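Local atomic coordinates of putative Zn-dependent exopeptidase (Bacteroides vulgatus ATCC 8482, PDB entry 3GUX), a protein that is a putative zinc-dependent exopeptidase of peptidase family M28, probably an aminopeptidase that removes residues from the N termini of peptides. Residues Ile140-Ile144 with Val306-Tyr311; Gln70-Ala76 with Leu180-Trp185. The contacts are given in a common frame with arbitrary orientation. Numbering follows the deposited sequence.

Interaction 1: residues Ile140-Ile144 with Val306-Tyr311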
loop_
_atom_site.group_PDB
_atom_site.type_symbol
_atom_site.label_atom_id
_atom_site.label_comp_id
_atom_site.label_asym_id
_atom_site.label_seq_id
_atom_site.Cartn_x
_atom_site.Cartn_y
_atom_site.Cartn_z
ATOM N N ILE A 140 6.622 -6.326 4.612
ATOM C CA ILE A 140 5.627 -6.519 5.698
ATOM C C ILE A 140 4.958 -7.914 5.582
ATOM O O ILE A 140 4.775 -8.596 6.587
ATOM C CB ILE A 140 4.616 -5.371 5.766
ATOM C CG1 ILE A 140 5.327 -4.094 6.230
ATOM C CG2 ILE A 140 3.442 -5.709 6.720
ATOM C CD1 ILE A 140 4.524 -2.852 6.121
ATOM N N ALA A 141 4.674 -8.345 4.354
ATOM C CA ALA A 141 4.107 -9.675 4.090
ATOM C C ALA A 141 5.009 -10.785 4.646
ATOM O O ALA A 141 4.552 -11.690 5.350
ATOM C CB ALA A 141 3.880 -9.883 2.577
ATOM N N ARG A 142 6.296 -10.683 4.332
ATOM C CA ARG A 142 7.284 -11.646 4.759
ATOM C C ARG A 142 7.324 -11.745 6.293
ATOM O O ARG A 142 7.439 -12.836 6.841
ATOM C CB ARG A 142 8.651 -11.258 4.181
ATOM C CG ARG A 142 9.750 -12.314 4.446
ATOM C CD ARG A 142 11.101 -11.934 3.847
ATOM N NE ARG A 142 11.776 -10.864 4.589
ATOM C CZ ARG A 142 12.532 -11.031 5.669
ATOM N NH1 ARG A 142 12.725 -12.241 6.202
ATOM N NH2 ARG A 142 13.091 -9.974 6.264
ATOM N N GLN A 143 7.216 -10.603 6.968
ATOM C CA GLN A 143 7.217 -10.557 8.421
ATOM C C GLN A 143 5.926 -11.136 8.974
ATOM O O GLN A 143 5.947 -11.760 10.049
ATOM C CB GLN A 143 7.381 -9.124 8.927
ATOM C CG GLN A 143 8.697 -8.444 8.553
ATOM C CD GLN A 143 9.911 -9.023 9.222
ATOM O OE1 GLN A 143 9.846 -9.576 10.334
ATOM N NE2 GLN A 143 11.047 -8.876 8.556
ATOM N N ILE A 144 4.802 -10.897 8.271
ATOM C CA ILE A 144 3.512 -11.461 8.699
ATOM C C ILE A 144 3.638 -12.973 8.666
ATOM O O ILE A 144 3.210 -13.637 9.598
ATOM C CB ILE A 144 2.292 -10.979 7.876
ATOM C CG1 ILE A 144 2.007 -9.506 8.171
ATOM C CG2 ILE A 144 1.055 -11.822 8.220
ATOM C CD1 ILE A 144 0.937 -8.882 7.305
ATOM N N VAL A 306 4.455 1.232 10.180
ATOM C CA VAL A 306 3.280 0.464 9.768
ATOM C C VAL A 306 3.159 -0.833 10.567
ATOM O O VAL A 306 2.076 -1.171 11.014
ATOM C CB VAL A 306 3.201 0.211 8.232
ATOM C CG1 VAL A 306 2.060 -0.765 7.875
ATOM C CG2 VAL A 306 2.947 1.510 7.508
HETATM N N MSE A 307 4.260 -1.507 10.818
HETATM C CA MSE A 307 4.161 -2.741 11.602
HETATM C C MSE A 307 3.797 -2.487 13.055
HETATM O O MSE A 307 2.908 -3.158 13.576
HETATM C CB MSE A 307 5.433 -3.537 11.504
HETATM C CG MSE A 307 5.713 -3.785 10.078
HETATM SE SE MSE A 307 6.831 -5.217 9.880
HETATM C CE MSE A 307 5.366 -6.404 9.773
ATOM N N ASP A 308 4.417 -1.505 13.698
ATOM C CA ASP A 308 4.077 -1.217 15.107
ATOM C C ASP A 308 2.622 -0.737 15.221
ATOM O O ASP A 308 1.983 -1.018 16.216
ATOM C CB ASP A 308 5.060 -0.232 15.767
ATOM C CG ASP A 308 6.318 -0.915 16.289
ATOM O OD1 ASP A 308 6.318 -1.331 17.463
ATOM O OD2 ASP A 308 7.316 -1.003 15.554
ATOM N N VAL A 309 2.119 -0.040 14.200
ATOM C CA VAL A 309 0.733 0.370 14.193
ATOM C C VAL A 309 -0.137 -0.881 14.079
ATOM O O VAL A 309 -0.963 -1.121 14.963
ATOM C CB VAL A 309 0.402 1.383 13.088
ATOM C CG1 VAL A 309 -1.119 1.502 12.880
ATOM C CG2 VAL A 309 0.988 2.728 13.426
ATOM N N ILE A 310 0.106 -1.711 13.063
ATOM C CA ILE A 310 -0.795 -2.850 12.815
ATOM C C ILE A 310 -0.696 -3.936 13.852
ATOM O O ILE A 310 -1.718 -4.538 14.151
ATOM C CB ILE A 310 -0.696 -3.478 11.363
ATOM C CG1 ILE A 310 0.566 -4.302 11.147
ATOM C CG2 ILE A 310 -0.829 -2.394 10.300
ATOM C CD1 ILE A 310 0.670 -4.797 9.714
ATOM N N TYR A 311 0.492 -4.179 14.405
ATOM C CA TYR A 311 0.647 -5.189 15.457
ATOM C C TYR A 311 -0.029 -4.786 16.808
ATOM O O TYR A 311 -0.285 -5.664 17.647
ATOM C CB TYR A 311 2.132 -5.598 15.649
ATOM C CG TYR A 311 2.623 -6.611 14.632
ATOM C CD1 TYR A 311 2.914 -6.233 13.329
ATOM C CD2 TYR A 311 2.807 -7.948 14.968
ATOM C CE1 TYR A 311 3.371 -7.138 12.394
ATOM C CE2 TYR A 311 3.267 -8.881 14.008
ATOM C CZ TYR A 311 3.552 -8.452 12.730
ATOM O OH TYR A 311 3.993 -9.307 11.747
#

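Interaction 2: residues Gln70-Ala76 with Leu180-Trp185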
loop_
_atom_site.group_PDB
_atom_site.type_symbol
_atom_site.label_atom_id
_atom_site.label_comp_id
_atom_site.label_asym_id
_atom_site.label_seq_id
_atom_site.Cartn_x
_atom_site.Cartn_y
_atom_site.Cartn_z
ATOM N N GLN A 70 -7.056 -10.274 -9.661
ATOM C CA GLN A 70 -8.295 -9.625 -10.176
ATOM C C GLN A 70 -8.100 -8.961 -11.552
ATOM O O GLN A 70 -7.767 -7.782 -11.676
ATOM C CB GLN A 70 -8.791 -8.678 -9.057
ATOM C CG GLN A 70 -9.891 -7.662 -9.340
ATOM C CD GLN A 70 -10.309 -6.916 -8.039
ATOM O OE1 GLN A 70 -9.841 -5.803 -7.759
ATOM N NE2 GLN A 70 -11.181 -7.530 -7.261
ATOM N N TYR A 71 -8.274 -9.756 -12.601
ATOM C CA TYR A 71 -8.110 -9.287 -13.988
ATOM C C TYR A 71 -9.304 -8.534 -14.547
ATOM O O TYR A 71 -10.423 -9.005 -14.421
ATOM C CB TYR A 71 -7.841 -10.454 -14.912
ATOM C CG TYR A 71 -6.495 -11.072 -14.706
ATOM C CD1 TYR A 71 -5.366 -10.535 -15.314
ATOM C CD2 TYR A 71 -6.341 -12.194 -13.935
ATOM C CE1 TYR A 71 -4.123 -11.097 -15.137
ATOM C CE2 TYR A 71 -5.104 -12.768 -13.755
ATOM C CZ TYR A 71 -4.005 -12.225 -14.362
ATOM O OH TYR A 71 -2.783 -12.814 -14.185
ATOM N N ALA A 72 -9.060 -7.409 -15.230
ATOM C CA ALA A 72 -10.148 -6.583 -15.749
ATOM C C ALA A 72 -9.713 -5.714 -16.913
ATOM O O ALA A 72 -8.583 -5.239 -16.932
ATOM C CB ALA A 72 -10.660 -5.687 -14.640
ATOM N N ASP A 73 -10.617 -5.484 -17.861
ATOM C CA ASP A 73 -10.346 -4.585 -18.968
ATOM C C ASP A 73 -10.790 -3.211 -18.531
ATOM O O ASP A 73 -11.976 -2.944 -18.457
ATOM C CB ASP A 73 -11.103 -4.982 -20.247
ATOM C CG ASP A 73 -10.571 -6.245 -20.892
ATOM O OD1 ASP A 73 -9.580 -6.819 -20.424
ATOM O OD2 ASP A 73 -11.146 -6.655 -21.899
ATOM N N LEU A 74 -9.843 -2.330 -18.257
ATOM C CA LEU A 74 -10.166 -0.988 -17.821
ATOM C C LEU A 74 -9.866 0.031 -18.932
ATOM O O LEU A 74 -8.742 0.102 -19.410
ATOM C CB LEU A 74 -9.384 -0.691 -16.565
ATOM C CG LEU A 74 -9.616 -1.666 -15.381
ATOM C CD1 LEU A 74 -8.805 -1.187 -14.176
ATOM C CD2 LEU A 74 -11.073 -1.816 -15.013
ATOM N N ILE A 75 -10.860 0.834 -19.301
ATOM C CA ILE A 75 -10.711 1.821 -20.384
ATOM C C ILE A 75 -10.128 3.106 -19.853
ATOM O O ILE A 75 -10.700 3.729 -18.973
ATOM C CB ILE A 75 -12.029 2.116 -21.130
ATOM C CG1 ILE A 75 -12.420 0.974 -22.074
ATOM C CG2 ILE A 75 -11.922 3.403 -22.013
ATOM C CD1 ILE A 75 -12.715 -0.346 -21.428
ATOM N N ALA A 76 -8.973 3.467 -20.388
ATOM C CA ALA A 76 -8.260 4.659 -20.022
ATOM C C ALA A 76 -8.815 5.897 -20.736
ATOM O O ALA A 76 -9.677 5.804 -21.591
ATOM C CB ALA A 76 -6.768 4.485 -20.319
ATOM N N LEU A 180 -7.650 3.725 -11.751
ATOM C CA LEU A 180 -8.664 2.881 -12.351
ATOM C C LEU A 180 -8.753 1.539 -11.656
ATOM O O LEU A 180 -9.844 1.006 -11.516
ATOM C CB LEU A 180 -8.415 2.710 -13.860
ATOM C CG LEU A 180 -8.466 3.997 -14.696
ATOM C CD1 LEU A 180 -7.991 3.749 -16.139
ATOM C CD2 LEU A 180 -9.879 4.607 -14.705
ATOM N N GLY A 181 -7.628 1.006 -11.186
ATOM C CA GLY A 181 -7.637 -0.276 -10.494
ATOM C C GLY A 181 -8.324 -0.205 -9.146
ATOM O O GLY A 181 -9.085 -1.115 -8.787
ATOM N N SER A 182 -8.051 0.859 -8.394
ATOM C CA SER A 182 -8.689 1.008 -7.072
ATOM C C SER A 182 -10.169 1.377 -7.236
ATOM O O SER A 182 -11.003 0.947 -6.440
ATOM C CB SER A 182 -7.948 2.008 -6.192
ATOM O OG SER A 182 -7.973 3.295 -6.734
ATOM N N GLN A 183 -10.493 2.195 -8.234
ATOM C CA GLN A 183 -11.911 2.480 -8.530
ATOM C C GLN A 183 -12.605 1.171 -8.788
ATOM O O GLN A 183 -13.685 0.951 -8.298
ATOM C CB GLN A 183 -12.110 3.406 -9.739
ATOM C CG GLN A 183 -12.035 4.875 -9.395
ATOM C CD GLN A 183 -12.023 5.777 -10.613
ATOM O OE1 GLN A 183 -10.965 6.038 -11.203
ATOM N NE2 GLN A 183 -13.174 6.318 -10.949
ATOM N N TYR A 184 -11.972 0.312 -9.579
ATOM C CA TYR A 184 -12.521 -1.004 -9.860
ATOM C C TYR A 184 -12.641 -1.799 -8.573
ATOM O O TYR A 184 -13.717 -2.307 -8.230
ATOM C CB TYR A 184 -11.647 -1.755 -10.871
ATOM C CG TYR A 184 -12.225 -3.081 -11.269
ATOM C CD1 TYR A 184 -13.129 -3.180 -12.336
ATOM C CD2 TYR A 184 -11.906 -4.237 -10.575
ATOM C CE1 TYR A 184 -13.661 -4.382 -12.691
ATOM C CE2 TYR A 184 -12.445 -5.440 -10.930
ATOM C CZ TYR A 184 -13.323 -5.506 -11.970
ATOM O OH TYR A 184 -13.837 -6.714 -12.312
ATOM N N TRP A 185 -11.539 -1.868 -7.841
ATOM C CA TRP A 185 -11.510 -2.651 -6.616
ATOM C C TRP A 185 -12.515 -2.175 -5.571
ATOM O O TRP A 185 -13.240 -2.979 -5.048
ATOM C CB TRP A 185 -10.118 -2.660 -5.980
ATOM C CG TRP A 185 -10.123 -3.490 -4.663
ATOM C CD1 TRP A 185 -10.016 -4.847 -4.555
ATOM C CD2 TRP A 185 -10.293 -2.998 -3.322
ATOM N NE1 TRP A 185 -10.103 -5.235 -3.232
ATOM C CE2 TRP A 185 -10.268 -4.121 -2.453
ATOM C CE3 TRP A 185 -10.454 -1.724 -2.766
ATOM C CZ2 TRP A 185 -10.399 -4.009 -1.056
ATOM C CZ3 TRP A 185 -10.576 -1.615 -1.347
ATOM C CH2 TRP A 185 -10.550 -2.752 -0.527
#

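Interaction 1: residues Ile140-Ile144 with Val306-Tyr311
Two helices of the alpha/beta fold of this M28 peptidase pack obliquely on the same face of the central sheet: the axes of 140-144 and 306-311 cross at -43°, with a closest approach of 11.7 Å. Ile140 and Met307, a selenomethionine, lose the most area (69 and 66 Å²) and have the nearest CA atoms, 7.2 Å apart. The CA-to-CB bond of Ile140 points toward the other helix, and the side chain meets three others: Ile140 CD1 lies 3.7 Å from Val306 CG1, while its CG2 is 3.7 Å from Met307 CE and 4.2 Å from Ile310 CD1. Leu101 of strand 98-104 touches Ile140, Val306 and Ile310, closing the cluster on its sheet-facing side. Gln143 CB lies 3.5 Å from Met307 CE, but the amide leads away, and Gln143 NE2 is hydrogen-bonded to Glu139 OE2, one turn back in the same helix. One turn beyond Met307, Tyr311 extends its ring across the gap, and its hydroxyl is hydrogen-bonded to Glu147 O; Tyr311 OH also lies 3.8 Å from Ile144 CA.

Interaction 2: residues Gln70-Ala76 with Leu180-Trp185
Here a helix packs against an edge strand of the mixed sheet in this alpha/beta fold (phosphorylase/hydrolase-like): strand 70-75 and helix 180-185 approach to 9.7 Å between axes, their directions 121° apart. The strand's alternation selects the contact residues, since Gln70, Ala72 and Leu74 direct CA-to-CB toward the helix whereas Tyr71, Asp73 and Ile75 point away.

Apolar packing dominates. Leu74, with 78 Å² covered, reaches between two helix residues one turn apart: Leu74 CD1 is 3.9 Å from Leu180 CB, and its CD2 is 3.6 Å from Tyr184 CD1. Leu74 CD1 also lies 3.9 Å from Gly181 N. Past the strand end, Ala76 CB comes within 4.4 Å of Leu180 CD1.

The aromatic contacts centre on Tyr184, which buries 76 Å². Ala72 CB makes a CH-pi contact over its face, 3.9 Å from the ring centroid and 19° off the normal, and Gln70 CG meets the ring edge, 3.7 Å from Tyr184 CE2.

Polar bonding runs through neighbouring strand 81-91. Asn86 ND2 is hydrogen-bonded to both Gln70 OE1 and Gly181 O, bridging the two segments indirectly. The same carboxamide oxygen, Gln70 OE1, lies near the plane of the Trp185 indole at its edge, 3.3 Å from Trp185 CD1.

In the fold
After helices 26-37 and 47-62 the chain lays down edge strand 66-75, which carries the first half of interaction 2. It then passes through strands 81-91 and 98-104 to helix 131-146, where interaction 1 begins. Helix 180-187 follows strand 152-158 and closes interaction 2 across 103 intervening residues; C-terminal helix 296-311 closes interaction 1 across 161. The segments alternate in sequence, so the two loops cross instead of nesting. Their centres are 27 Å apart, on opposite sides of the chain's centre, and their nearest atoms about 15 Å. Interaction 2 joins a helix to the sheet's edge; interaction 1 joins two helices over its interior strands.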